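Side-chain contact in polycomb protein Pcl (Drosophila melanogaster, PDB 5OQD), which takes part in Polycomb repression as a chromatin- and DNA-binding component of the Esc/E(z) complex, which methylates histone H3: residues 141-144 / 145-149. Residues are numbered along the deposited sequence; the frame is centred on the assembly and turned at random.
Sequences TALM and ERLKQ
E145 opens the second half of this helical stretch by returning its backbone N to T141 O at 3.3 Å, a nearly straight i to i+4 bond with an N-H...O angle of 167°. Its CG lies beside the backbone N (chi1 -60°), a setting that brings the methylene 3.5 Å from the same T141 O. R146 repeats the pattern on A142 O, 3.2 Å from its N, with its CB against that oxygen as well; the side chain then departs from the segment.

L147 makes the apolar contact on the inward side. Its N binds L143 O at 2.9 Å, and its isobutyl group crosses that of L143 at a slant, CG standing 4.0 Å from L143 CD1. With L143 CG anti to the backbone N (chi1 176°), the bend at chi2 sets CD1 beside L147. Both leucines are buried against W92, while W119 covers L143 and I122 and L96 meet L147. An alanine in place of L147 would probably open a gap beside L143 CD1 and deprive W92, L96 and I122 of part of their packing surface.

K148 closes the turn through its N and M144 O, 2.9 Å apart. Its chain runs extended beyond CG, and its CE meets the methyl CE of M144 at 3.6 Å, the thioether chain being bent at chi2 and chi3.

All four bonds belong to helix 140-153 of the winged-helix domain. Chemically the stretch is amphipathic: leucines join it to helices 92-104 and 114-125, M144 borders that core by touching L114 and W119, and the terminal methylene of K148 meets the methionine methyl, while E145 and R146 are exposed.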
loop_
_atom_site.group_PDB
_atom_site.type_symbol
_atom_site.label_atom_id
_atom_site.label_comp_id
_atom_site.label_asym_id
_atom_site.label_seq_id
_atom_site.Cartn_x
_atom_site.Cartn_y
_atom_site.Cartn_z
ATOM N N THR B 141 17.485 -12.620 -10.636
ATOM C CA THR B 141 17.188 -14.041 -10.490
ATOM C C THR B 141 16.745 -14.356 -9.064
ATOM O O THR B 141 15.788 -15.101 -8.852
ATOM C CB THR B 141 18.401 -14.921 -10.852
ATOM O OG1 THR B 141 19.566 -14.443 -10.168
ATOM C CG2 THR B 141 18.653 -14.893 -12.353
ATOM N N ALA B 142 17.445 -13.780 -8.093
ATOM C CA ALA B 142 17.100 -13.952 -6.687
ATOM C C ALA B 142 15.772 -13.270 -6.383
ATOM O O ALA B 142 15.024 -13.697 -5.503
ATOM C CB ALA B 142 18.201 -13.398 -5.795
ATOM N N LEU B 143 15.492 -12.206 -7.126
ATOM C CA LEU B 143 14.249 -11.461 -6.983
ATOM C C LEU B 143 13.067 -12.262 -7.513
ATOM O O LEU B 143 11.986 -12.249 -6.925
ATOM C CB LEU B 143 14.343 -10.119 -7.711
ATOM C CG LEU B 143 13.076 -9.260 -7.739
ATOM C CD1 LEU B 143 12.532 -9.033 -6.335
ATOM C CD2 LEU B 143 13.354 -7.937 -8.428
ATOM N N MET B 144 13.280 -12.954 -8.628
ATOM C CA MET B 144 12.239 -13.775 -9.240
ATOM C C MET B 144 11.776 -14.888 -8.306
ATOM O O MET B 144 10.576 -15.082 -8.106
ATOM C CB MET B 144 12.736 -14.375 -10.557
ATOM C CG MET B 144 12.430 -13.534 -11.780
ATOM S SD MET B 144 10.658 -13.387 -12.064
ATOM C CE MET B 144 10.181 -15.114 -12.079
ATOM N N GLU B 145 12.734 -15.616 -7.740
ATOM C CA GLU B 145 12.428 -16.719 -6.839
ATOM C C GLU B 145 11.757 -16.222 -5.564
ATOM O O GLU B 145 10.864 -16.875 -5.029
ATOM C CB GLU B 145 13.700 -17.496 -6.490
ATOM C CG GLU B 145 14.413 -18.097 -7.693
ATOM C CD GLU B 145 13.561 -19.109 -8.436
ATOM O OE1 GLU B 145 12.687 -19.743 -7.807
ATOM O OE2 GLU B 145 13.764 -19.269 -9.658
ATOM N N ARG B 146 12.197 -15.064 -5.084
ATOM C CA ARG B 146 11.608 -14.454 -3.900
ATOM C C ARG B 146 10.153 -14.065 -4.161
ATOM O O ARG B 146 9.298 -14.222 -3.290
ATOM C CB ARG B 146 12.421 -13.232 -3.461
ATOM C CG ARG B 146 11.800 -12.444 -2.318
ATOM C CD ARG B 146 11.534 -13.324 -1.105
ATOM N NE ARG B 146 12.763 -13.720 -0.425
ATOM C CZ ARG B 146 12.814 -14.608 0.561
ATOM N NH1 ARG B 146 11.704 -15.202 0.979
ATOM N NH2 ARG B 146 13.974 -14.908 1.128
ATOM N N LEU B 147 9.879 -13.570 -5.364
ATOM C CA LEU B 147 8.522 -13.179 -5.735
ATOM C C LEU B 147 7.627 -14.395 -5.948
ATOM O O LEU B 147 6.449 -14.377 -5.592
ATOM C CB LEU B 147 8.534 -12.317 -6.998
ATOM C CG LEU B 147 9.076 -10.895 -6.850
ATOM C CD1 LEU B 147 8.965 -10.135 -8.164
ATOM C CD2 LEU B 147 8.350 -10.156 -5.736
ATOM N N LYS B 148 8.191 -15.446 -6.539
ATOM C CA LYS B 148 7.460 -16.692 -6.750
ATOM C C LYS B 148 7.012 -17.292 -5.425
ATOM O O LYS B 148 5.873 -17.740 -5.286
ATOM C CB LYS B 148 8.317 -17.707 -7.513
ATOM C CG LYS B 148 8.373 -17.489 -9.017
ATOM C CD LYS B 148 9.222 -18.562 -9.681
ATOM C CE LYS B 148 9.168 -18.459 -11.196
ATOM N NZ LYS B 148 10.097 -19.425 -11.848
ATOM N N GLN B 149 7.916 -17.296 -4.451
ATOM C CA GLN B 149 7.635 -17.882 -3.147
ATOM C C GLN B 149 6.631 -17.048 -2.360
ATOM O O GLN B 149 5.764 -17.595 -1.676
ATOM C CB GLN B 149 8.925 -18.042 -2.345
ATOM C CG GLN B 149 8.743 -18.793 -1.041
ATOM C CD GLN B 149 8.078 -20.141 -1.242
ATOM O OE1 GLN B 149 8.357 -20.847 -2.211
ATOM N NE2 GLN B 149 7.185 -20.501 -0.329
#